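Local structure of endoglucanase (Cryptopygus antarcticus, 5H4U) at residues T49-N53 with G54-I58; Q97-S100 with Q101-A105; W189-W193 with F194-D198. The protein hydrolyses internal beta-1,4-glucosidic linkages in carboxymethylcellulose, lichenan and barley beta-glucan, releasing mainly cellobiose, cellotriose and cellotetraose from carboxymethylcellulose. All coordinates share one frame; numbering follows the deposited sequence.

Contact 1 of 3, residues T49-N53 with G54-I58; sequences TCKAN and GNTTI
The side chains of Asn-53 and Thr-56 cross at about a right angle, with ND2 of the first near the CG2 methyl of the second. With CG lodged between the backbone N and the carbonyl carbon (chi1 63°), the amide is turned to the backbone that comes after it. OD1 accepts Asn-55 N at 2.6 Å, closing an Asx turn, and Thr-56 N at 3.1 Å, the latter in the carbonyl plane on a lone pair. Asparagine suits the place because its short side chain ends in an acceptor.

Lys-51 crosses Ile-58 about perpendicularly: its CG meets the CD1 tip at 3.8 Å, and CG also rests 3.4 Å from Thr-56 OG1, while the ammonium end leads away. Ile-58 sends its other branch, CG2, against the carbonyl O of Cys-50.

The backbone makes a type I turn from Lys-51 to Gly-54, closed by Gly-54 N to Lys-51 O. Gly-54 takes a positive phi (86°), where the lack of a side chain avoids crowding the carbonyl before it. Cys-50 and Thr-57 form one antiparallel, non-hydrogen-bonded pair, flanked by Lys-51 N to Thr-56 O (2.9 Å) and Ile-58 N to Thr-49 O (3.1 Å). The Cys-50 to Cys-74 disulfide ties this reversal to a later part of the same long loop, so backbone bonds, one amide oxygen and a covalent link fix its shape where regular strands are absent.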
ATOM      1  N   THR A  49      -7.917   6.820  -7.648  1.00 10.53           N
ATOM      2  CA  THR A  49      -7.900   7.596  -6.421  1.00 10.65           C
ATOM      3  C   THR A  49      -9.300   8.100  -6.093  1.00 10.73           C
ATOM      4  O   THR A  49     -10.227   8.040  -6.901  1.00 10.84           O
ATOM      5  CB  THR A  49      -6.886   8.761  -6.460  1.00 10.51           C
ATOM      6  OG1 THR A  49      -6.835   9.341  -7.762  1.00 10.73           O
ATOM      7  CG2 THR A  49      -5.511   8.253  -6.073  1.00 10.40           C
ATOM      8  N   CYS A  50      -9.465   8.540  -4.865  1.00 10.69           N
ATOM      9  CA  CYS A  50     -10.791   8.822  -4.373  1.00 10.93           C
ATOM     10  C   CYS A  50     -10.853  10.210  -3.767  1.00 11.21           C
ATOM     11  O   CYS A  50      -9.836  10.874  -3.508  1.00 11.36           O
ATOM     12  CB  CYS A  50     -11.222   7.767  -3.340  1.00 10.76           C
ATOM     13  SG  CYS A  50     -11.643   6.166  -4.061  1.00 11.12           S
ATOM     14  N   LYS A  51     -12.081  10.610  -3.497  1.00 11.03           N
ATOM     15  CA  LYS A  51     -12.337  11.820  -2.756  1.00 11.39           C
ATOM     16  C   LYS A  51     -12.032  11.558  -1.289  1.00 10.97           C
ATOM     17  O   LYS A  51     -11.704  10.440  -0.884  1.00 10.94           O
ATOM     18  CB  LYS A  51     -13.786  12.242  -2.943  1.00 12.21           C
ATOM     19  CG  LYS A  51     -14.095  12.772  -4.312  1.00 13.24           C
ATOM     20  CD  LYS A  51     -14.759  14.136  -4.190  1.00 15.63           C
ATOM     21  CE  LYS A  51     -15.839  14.133  -3.081  1.00 16.01           C
ATOM     22  NZ  LYS A  51     -16.548  15.460  -2.992  1.00 18.23           N
ATOM     23  N   ALA A  52     -12.164  12.597  -0.475  1.00 11.35           N
ATOM     24  CA  ALA A  52     -11.848  12.478   0.942  1.00 10.53           C
ATOM     25  C   ALA A  52     -12.555  11.318   1.609  1.00  9.90           C
ATOM     26  O   ALA A  52     -12.001  10.703   2.517  1.00 10.45           O
ATOM     27  CB  ALA A  52     -12.225  13.771   1.655  1.00 10.58           C
ATOM     28  N   ASN A  53     -13.748  10.965   1.149  1.00 10.21           N
ATOM     29  CA  ASN A  53     -14.497   9.955   1.877  1.00 10.10           C
ATOM     30  C   ASN A  53     -13.896   8.569   1.725  1.00 10.70           C
ATOM     31  O   ASN A  53     -14.274   7.663   2.471  1.00 10.90           O
ATOM     32  CB  ASN A  53     -15.961   9.984   1.456  1.00 10.17           C
ATOM     33  CG  ASN A  53     -16.165   9.646   0.004  1.00 11.95           C
ATOM     34  OD1 ASN A  53     -15.338   8.957  -0.618  1.00 12.87           O
ATOM     35  ND2 ASN A  53     -17.260  10.148  -0.570  1.00 11.60           N
ATOM     36  N   GLY A  54     -12.997   8.377   0.765  1.00 11.08           N
ATOM     37  CA  GLY A  54     -12.395   7.085   0.548  1.00 10.73           C
ATOM     38  C   GLY A  54     -13.171   6.156  -0.358  1.00 11.02           C
ATOM     39  O   GLY A  54     -12.734   5.024  -0.548  1.00 11.00           O
ATOM     40  N   ASN A  55     -14.330   6.570  -0.876  1.00 10.89           N
ATOM     41  CA  ASN A  55     -15.127   5.697  -1.727  1.00 11.48           C
ATOM     42  C   ASN A  55     -15.422   6.237  -3.124  1.00 12.79           C
ATOM     43  O   ASN A  55     -15.389   5.466  -4.094  1.00 13.24           O
ATOM     44  CB  ASN A  55     -16.466   5.350  -1.052  1.00 13.16           C
ATOM     45  CG  ASN A  55     -16.304   4.712   0.303  1.00 12.14           C
ATOM     46  OD1 ASN A  55     -15.566   3.740   0.458  1.00 12.76           O
ATOM     47  ND2 ASN A  55     -17.001   5.247   1.295  1.00 12.12           N
ATOM     48  N   THR A  56     -15.757   7.516  -3.282  1.00 12.09           N
ATOM     49  CA  THR A  56     -16.194   8.007  -4.586  1.00 12.90           C
ATOM     50  C   THR A  56     -14.996   8.441  -5.432  1.00 13.01           C
ATOM     51  O   THR A  56     -14.096   9.133  -4.947  1.00 12.59           O
ATOM     52  CB  THR A  56     -17.212   9.146  -4.444  1.00 13.92           C
ATOM     53  OG1 THR A  56     -16.539  10.400  -4.260  1.00 14.21           O
ATOM     54  CG2 THR A  56     -18.147   8.881  -3.264  1.00 14.85           C
ATOM     55  N   THR A  57     -14.996   8.026  -6.692  1.00 12.75           N
ATOM     56  CA  THR A  57     -13.842   8.208  -7.553  1.00 12.55           C
ATOM     57  C   THR A  57     -13.618   9.676  -7.898  1.00 12.99           C
ATOM     58  O   THR A  57     -14.550  10.404  -8.244  1.00 14.28           O
ATOM     59  CB  THR A  57     -14.036   7.417  -8.848  1.00 12.65           C
ATOM     60  OG1 THR A  57     -14.376   6.059  -8.539  1.00 12.90           O
ATOM     61  CG2 THR A  57     -12.753   7.426  -9.668  1.00 12.19           C
ATOM     62  N   ILE A  58     -12.371  10.103  -7.838  1.00 12.20           N
ATOM     63  CA  ILE A  58     -11.989  11.443  -8.237  1.00 12.67           C
ATOM     64  C   ILE A  58     -11.126  11.322  -9.491  1.00 13.14           C
ATOM     65  O   ILE A  58     -10.636  10.244  -9.824  1.00 13.10           O
ATOM     66  CB  ILE A  58     -11.283  12.166  -7.073  1.00 12.38           C
ATOM     67  CG1 ILE A  58     -11.427  13.682  -7.198  1.00 12.43           C
ATOM     68  CG2 ILE A  58      -9.839  11.684  -6.899  1.00 11.65           C
ATOM     69  CD1 ILE A  58     -11.035  14.400  -5.909  1.00 11.99           C
TER

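Contact 2 of 3, residues Q97-S100 with Q101-A105; sequences QPES and QTCCA
The side-chain amides of Gln-97 and Gln-101 lie one above the other, their planes 31° apart and their chains crossing at about a right angle. Over one face of the Gln-97 amide sits Gln-101 OE1, 3.3 Å from CD; the N-H groups of NE2 do not point there, and NE2 donates instead to Thr-18 OG1. Gln-97 OE1 meets the CG2 methyl of Thr-102 at 3.4 Å. A water 2.9 Å from the same OE1 can also donate to Gln-101 O, though it has more acceptors in reach than protons. The Pro-98 ring adds its CD beside Gln-101 NE2. Long, flat and polar, glutamine can cover a neighbour while keeping polar atoms for outside partners.

Pro-98 is the N-cap of the short helix 99-102, a place that suits proline because its missing N-H costs no helical bond. The helix is one turn of mixed character: Gln-101 N reaches Pro-98 O at 2.8 Å in 3-10 fashion, whereas Cys-103 N donates to Glu-99 O at 2.9 Å (166°), as in an alpha helix. Glu-99 O also takes Thr-102 N. In this enzyme of the double-psi beta-barrel clan, the turn joins strand 85-94 to strand 106-111.

CB of Glu-99 lies 3.9 Å from Cys-103 SG; with CG anti to the carbonyl carbon (chi1 -70°) the chain runs on, extended, to a carboxylate held by Lys-40, Thr-128 and Ser-34. Cys-103 is bridged to Cys-35, and the type II turn that follows, Thr-102 to Ala-105, carries Cys-104 to its disulfide with Cys-219.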
ATOM      1  N   GLN A  97      14.935   0.245 -10.490  1.00 15.84           N
ATOM      2  CA  GLN A  97      13.940   0.034 -11.528  1.00 14.64           C
ATOM      3  C   GLN A  97      13.059   1.269 -11.631  1.00 13.24           C
ATOM      4  O   GLN A  97      12.676   1.848 -10.611  1.00 12.28           O
ATOM      5  CB  GLN A  97      13.062  -1.202 -11.251  1.00 14.32           C
ATOM      6  CG  GLN A  97      13.596  -2.511 -11.812  1.00 14.73           C
ATOM      7  CD  GLN A  97      12.527  -3.616 -11.914  1.00 14.34           C
ATOM      8  OE1 GLN A  97      11.332  -3.361 -11.762  1.00 13.91           O
ATOM      9  NE2 GLN A  97      12.968  -4.844 -12.146  1.00 13.62           N
ATOM     10  N   PRO A  98      12.748   1.708 -12.842  1.00 12.50           N
ATOM     11  CA  PRO A  98      11.911   2.894 -13.015  1.00 11.73           C
ATOM     12  C   PRO A  98      10.429   2.558 -12.870  1.00 11.85           C
ATOM     13  O   PRO A  98      10.012   1.399 -12.950  1.00 11.62           O
ATOM     14  CB  PRO A  98      12.244   3.340 -14.441  1.00 11.47           C
ATOM     15  CG  PRO A  98      12.539   2.064 -15.146  1.00 11.74           C
ATOM     16  CD  PRO A  98      13.176   1.137 -14.128  1.00 12.19           C
ATOM     17  N   GLU A  99       9.626   3.610 -12.673  1.00 11.59           N
ATOM     18  CA  GLU A  99       8.192   3.408 -12.464  1.00 11.61           C
ATOM     19  C   GLU A  99       7.540   2.741 -13.673  1.00 11.53           C
ATOM     20  O   GLU A  99       6.536   2.034 -13.528  1.00 11.63           O
ATOM     21  CB  GLU A  99       7.484   4.734 -12.134  1.00 11.21           C
ATOM     22  CG  GLU A  99       7.827   5.291 -10.746  1.00 11.58           C
ATOM     23  CD  GLU A  99       6.840   6.356 -10.207  1.00 11.74           C
ATOM     24  OE1 GLU A  99       6.425   7.269 -10.947  1.00 11.29           O
ATOM     25  OE2 GLU A  99       6.469   6.268  -9.011  1.00 11.62           O
ATOM     26  N   SER A 100       8.092   2.928 -14.868  1.00 10.77           N
ATOM     27  CA  SER A 100       7.527   2.225 -16.002  1.00 10.77           C
ATOM     28  C   SER A 100       7.591   0.716 -15.814  1.00 11.24           C
ATOM     29  O   SER A 100       6.764  -0.009 -16.372  1.00 11.10           O
ATOM     30  CB  SER A 100       8.248   2.648 -17.275  1.00 10.99           C
ATOM     31  OG  SER A 100       9.644   2.473 -17.138  1.00 11.71           O
ATOM     32  N   GLN A 101       8.501   0.232 -14.979  1.00 11.29           N
ATOM     33  CA  GLN A 101       8.602  -1.197 -14.742  1.00 11.70           C
ATOM     34  C   GLN A 101       7.904  -1.671 -13.477  1.00 11.15           C
ATOM     35  O   GLN A 101       7.607  -2.863 -13.374  1.00 11.83           O
ATOM     36  CB  GLN A 101      10.079  -1.598 -14.648  1.00 13.02           C
ATOM     37  CG  GLN A 101      10.683  -2.199 -15.892  1.00 13.48           C
ATOM     38  CD  GLN A 101      11.860  -3.055 -15.522  1.00 15.72           C
ATOM     39  OE1 GLN A 101      11.688  -4.208 -15.069  1.00 16.02           O
ATOM     40  NE2 GLN A 101      13.079  -2.492 -15.661  1.00 16.02           N
ATOM     41  N   THR A 102       7.597  -0.784 -12.535  1.00 11.09           N
ATOM     42  CA  THR A 102       7.025  -1.200 -11.261  1.00 10.54           C
ATOM     43  C   THR A 102       5.576  -0.788 -11.070  1.00  9.99           C
ATOM     44  O   THR A 102       4.848  -1.485 -10.365  1.00  9.48           O
ATOM     45  CB  THR A 102       7.849  -0.655 -10.086  1.00 10.58           C
ATOM     46  OG1 THR A 102       7.880   0.771 -10.133  1.00 11.34           O
ATOM     47  CG2 THR A 102       9.261  -1.175 -10.153  1.00 11.71           C
ATOM     48  N   CYS A 103       5.140   0.307 -11.684  1.00  9.53           N
ATOM     49  CA  CYS A 103       3.799   0.807 -11.434  1.00  9.55           C
ATOM     50  C   CYS A 103       2.739  -0.192 -11.877  1.00  9.75           C
ATOM     51  O   CYS A 103       2.698  -0.612 -13.043  1.00  9.40           O
ATOM     52  CB  CYS A 103       3.595   2.161 -12.111  1.00  9.92           C
ATOM     53  SG  CYS A 103       3.976   3.572 -10.983  1.00 13.44           S
ATOM     54  N   CYS A 104       1.915  -0.600 -10.911  1.00  9.39           N
ATOM     55  CA  CYS A 104       0.838  -1.570 -11.074  1.00  9.93           C
ATOM     56  C   CYS A 104       1.338  -2.971 -11.384  1.00  9.36           C
ATOM     57  O   CYS A 104       0.566  -3.813 -11.836  1.00  9.77           O
ATOM     58  CB  CYS A 104      -0.166  -1.102 -12.130  1.00  9.99           C
ATOM     59  SG  CYS A 104      -0.710   0.555 -11.742  1.00 10.15           S
ATOM     60  N   ALA A 105       2.611  -3.243 -11.140  1.00  8.96           N
ATOM     61  CA  ALA A 105       3.085  -4.606 -11.194  1.00  8.93           C
ATOM     62  C   ALA A 105       2.737  -5.303  -9.891  1.00  9.05           C
ATOM     63  O   ALA A 105       2.656  -4.679  -8.827  1.00  9.31           O
ATOM     64  CB  ALA A 105       4.587  -4.647 -11.432  1.00  9.53           C
TER
HETATM   65  O   HOH W   1       9.356  -5.366 -12.233  1.00 12.13           O

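Contact 3 of 3, residues W189-W193 with F194-D198; sequences WRFGW and FKNAD
Phe-194 turns back against Trp-189. The Phe-194 CB carries a CH-pi contact over the face of the Trp-189 six-membered ring, 4.0 Å from its centroid, while Phe-194 CD1 approaches Trp-189 CZ3 at 3.4 Å. The two rings are near parallel (27°) but slid apart, with little overlap. Trp-189 has its CG anti to the backbone N (chi1 -178°), which swings the six-membered ring to Phe-194 CB. Large apolar rings suit these two buried positions.

The polar contact is between Arg-190 and Asn-196. Asn-196 OD1 sits at the edge of the Arg-190 guanidinium, taking NH2 at 2.8 Å and, weakly, NE, so one oxygen is gripped by a fork. Arg-190 NH1 bonds Ile-170 O. Phe-191 gives this pair apolar cover: it lies alongside Asn-196, its CE1 3.4 Å from the amide CG, and places CZ over the centre of the guanidinium.

Backbone bonds draw the following loop against the carbonyls of Trp-189 and Arg-190. Trp-189 O accepts Phe-194 N at 3.1 Å and also Gly-192 N; Arg-190 O takes Asn-196 N at 2.6 Å. Lys-195 and Asn-196 both have positive phi, a conformation that asparagine tolerates well.

Helix 184-191 thus gives way to the loop leading into strand 201-207. Trp-189 and Trp-193 press on Thr-81 of strand 80-82 and Met-121 of strand 120-128, Trp-193 NE1 bonds Asn-84 O, and Asp-198 forms a salt bridge with Arg-26 of strand 19-27.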
ATOM      1  N   TRP A 189      -6.386  -6.309  10.176  1.00  9.54           N
ATOM      2  CA  TRP A 189      -5.582  -7.268   9.428  1.00  8.85           C
ATOM      3  C   TRP A 189      -4.134  -7.287   9.909  1.00  8.81           C
ATOM      4  O   TRP A 189      -3.502  -8.347   9.966  1.00  8.78           O
ATOM      5  CB  TRP A 189      -5.677  -6.904   7.958  1.00  8.78           C
ATOM      6  CG  TRP A 189      -4.970  -7.757   6.984  1.00  8.56           C
ATOM      7  CD1 TRP A 189      -5.494  -8.778   6.254  1.00  8.08           C
ATOM      8  CD2 TRP A 189      -3.610  -7.599   6.552  1.00  8.40           C
ATOM      9  NE1 TRP A 189      -4.530  -9.285   5.417  1.00  8.51           N
ATOM     10  CE2 TRP A 189      -3.368  -8.576   5.581  1.00  8.08           C
ATOM     11  CE3 TRP A 189      -2.573  -6.734   6.914  1.00  8.27           C
ATOM     12  CZ2 TRP A 189      -2.132  -8.716   4.965  1.00  8.14           C
ATOM     13  CZ3 TRP A 189      -1.356  -6.875   6.307  1.00  8.13           C
ATOM     14  CH2 TRP A 189      -1.139  -7.860   5.346  1.00  7.87           C
ATOM     15  N   ARG A 190      -3.609  -6.131  10.309  1.00  8.86           N
ATOM     16  CA  ARG A 190      -2.222  -6.070  10.741  1.00  9.09           C
ATOM     17  C   ARG A 190      -1.972  -6.900  12.006  1.00  9.54           C
ATOM     18  O   ARG A 190      -0.868  -7.436  12.196  1.00  8.81           O
ATOM     19  CB  ARG A 190      -1.831  -4.611  10.957  1.00  9.16           C
ATOM     20  CG  ARG A 190      -0.468  -4.411  11.542  1.00  9.11           C
ATOM     21  CD  ARG A 190      -0.363  -3.050  12.150  1.00  9.24           C
ATOM     22  NE  ARG A 190       0.781  -2.964  13.041  1.00  9.52           N
ATOM     23  CZ  ARG A 190       1.081  -1.899  13.768  1.00  9.38           C
ATOM     24  NH1 ARG A 190       0.337  -0.804  13.710  1.00  9.46           N
ATOM     25  NH2 ARG A 190       2.126  -1.941  14.562  1.00  9.64           N
ATOM     26  N   PHE A 191      -2.977  -7.024  12.875  1.00  9.60           N
ATOM     27  CA  PHE A 191      -2.822  -7.772  14.107  1.00  9.61           C
ATOM     28  C   PHE A 191      -3.366  -9.185  14.037  1.00 10.06           C
ATOM     29  O   PHE A 191      -3.102  -9.972  14.954  1.00 10.43           O
ATOM     30  CB  PHE A 191      -3.499  -7.033  15.260  1.00 10.54           C
ATOM     31  CG  PHE A 191      -2.905  -5.708  15.534  1.00 10.46           C
ATOM     32  CD1 PHE A 191      -1.714  -5.634  16.226  1.00 10.55           C
ATOM     33  CD2 PHE A 191      -3.502  -4.546  15.090  1.00 10.26           C
ATOM     34  CE1 PHE A 191      -1.128  -4.434  16.486  1.00 10.59           C
ATOM     35  CE2 PHE A 191      -2.911  -3.332  15.351  1.00 10.58           C
ATOM     36  CZ  PHE A 191      -1.721  -3.279  16.051  1.00 10.49           C
ATOM     37  N   GLY A 192      -4.087  -9.537  12.973  1.00  9.59           N
ATOM     38  CA  GLY A 192      -4.601 -10.887  12.879  1.00  8.96           C
ATOM     39  C   GLY A 192      -3.791 -11.754  11.940  1.00  8.83           C
ATOM     40  O   GLY A 192      -2.901 -12.487  12.381  1.00  9.25           O
ATOM     41  N   TRP A 193      -4.012 -11.600  10.634  1.00  8.08           N
ATOM     42  CA  TRP A 193      -3.282 -12.408   9.664  1.00  7.96           C
ATOM     43  C   TRP A 193      -1.812 -12.026   9.632  1.00  8.26           C
ATOM     44  O   TRP A 193      -0.937 -12.892   9.502  1.00  8.25           O
ATOM     45  CB  TRP A 193      -3.905 -12.218   8.285  1.00  7.69           C
ATOM     46  CG  TRP A 193      -3.311 -13.033   7.152  1.00  8.13           C
ATOM     47  CD1 TRP A 193      -3.855 -14.152   6.589  1.00  8.32           C
ATOM     48  CD2 TRP A 193      -2.100 -12.775   6.419  1.00  7.98           C
ATOM     49  NE1 TRP A 193      -3.067 -14.608   5.566  1.00  8.15           N
ATOM     50  CE2 TRP A 193      -1.976 -13.790   5.446  1.00  8.05           C
ATOM     51  CE3 TRP A 193      -1.104 -11.797   6.502  1.00  7.60           C
ATOM     52  CZ2 TRP A 193      -0.902 -13.859   4.563  1.00  8.06           C
ATOM     53  CZ3 TRP A 193      -0.035 -11.871   5.641  1.00  7.81           C
ATOM     54  CH2 TRP A 193       0.056 -12.894   4.673  1.00  8.21           C
ATOM     55  N   PHE A 194      -1.529 -10.726   9.752  1.00  8.48           N
ATOM     56  CA  PHE A 194      -0.189 -10.166   9.688  1.00  8.13           C
ATOM     57  C   PHE A 194       0.556 -10.281  11.010  1.00  8.48           C
ATOM     58  O   PHE A 194       1.773 -10.127  11.034  1.00  8.30           O
ATOM     59  CB  PHE A 194      -0.312  -8.705   9.252  1.00  8.31           C
ATOM     60  CG  PHE A 194       0.976  -8.049   8.849  1.00  8.25           C
ATOM     61  CD1 PHE A 194       1.519  -8.252   7.582  1.00  7.92           C
ATOM     62  CD2 PHE A 194       1.631  -7.203   9.723  1.00  8.24           C
ATOM     63  CE1 PHE A 194       2.687  -7.621   7.199  1.00  7.60           C
ATOM     64  CE2 PHE A 194       2.806  -6.588   9.343  1.00  8.92           C
ATOM     65  CZ  PHE A 194       3.330  -6.794   8.067  1.00  8.24           C
ATOM     66  N   LYS A 195      -0.158 -10.527  12.111  1.00  9.26           N
ATOM     67  CA  LYS A 195       0.417 -10.858  13.422  1.00  8.82           C
ATOM     68  C   LYS A 195       1.275  -9.748  13.991  1.00  9.03           C
ATOM     69  O   LYS A 195       2.149 -10.011  14.815  1.00  9.62           O
ATOM     70  CB  LYS A 195       1.224 -12.150  13.372  1.00  8.39           C
ATOM     71  CG  LYS A 195       0.358 -13.366  13.417  1.00  9.24           C
ATOM     72  CD  LYS A 195       1.148 -14.650  13.291  1.00  9.31           C
ATOM     73  CE  LYS A 195       0.249 -15.773  12.858  1.00  8.62           C
ATOM     74  NZ  LYS A 195       1.015 -16.994  12.656  1.00  9.37           N
ATOM     75  N   ASN A 196       1.017  -8.508  13.581  1.00  9.07           N
ATOM     76  CA  ASN A 196       1.825  -7.350  13.959  1.00  9.04           C
ATOM     77  C   ASN A 196       3.322  -7.607  13.786  1.00  8.75           C
ATOM     78  O   ASN A 196       4.154  -7.037  14.492  1.00  9.28           O
ATOM     79  CB  ASN A 196       1.484  -6.939  15.386  1.00  9.38           C
ATOM     80  CG  ASN A 196       2.017  -5.577  15.745  1.00  9.98           C
ATOM     81  OD1 ASN A 196       2.241  -4.721  14.871  1.00  9.46           O
ATOM     82  ND2 ASN A 196       2.185  -5.345  17.039  1.00  9.99           N
ATOM     83  N   ALA A 197       3.667  -8.393  12.772  1.00  8.62           N
ATOM     84  CA  ALA A 197       5.054  -8.622  12.403  1.00  8.61           C
ATOM     85  C   ALA A 197       5.756  -7.300  12.193  1.00  9.28           C
ATOM     86  O   ALA A 197       5.179  -6.359  11.643  1.00  9.77           O
ATOM     87  CB  ALA A 197       5.133  -9.446  11.121  1.00  9.04           C
ATOM     88  N   ASP A 198       6.993  -7.221  12.658  1.00  9.73           N
ATOM     89  CA  ASP A 198       7.784  -5.994  12.587  1.00  9.39           C
ATOM     90  C   ASP A 198       8.797  -6.122  11.455  1.00  9.21           C
ATOM     91  O   ASP A 198       9.801  -6.828  11.592  1.00  9.57           O
ATOM     92  CB  ASP A 198       8.465  -5.751  13.930  1.00  9.25           C
ATOM     93  CG  ASP A 198       8.978  -4.358  14.081  1.00 10.32           C
ATOM     94  OD1 ASP A 198       8.592  -3.469  13.280  1.00 10.55           O
ATOM     95  OD2 ASP A 198       9.759  -4.143  15.028  1.00 11.00           O
TER

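How the contacts relate
Read from the N terminus, the contacts come in series; none nests in or crosses another, and each closes only a short local turn. Contact 1 reverses the long loop between strands 19-27 and 80-82, with the side chain of Thr-49 about 10 Å from that of Asp-29, the probable nucleophile. Contact 2 follows strand 85-94 and turns the chain toward strand 106-111, fastened by disulfides to the early loop and to the C-terminal region. Contact 3 follows on from helix 184-191 and leads to strand 201-207. Their centres lie about 24 to 27 Å apart and no two touch; contacts 2 and 3 are on opposite sides of the chain's centre, serving separate connections of the same barrel.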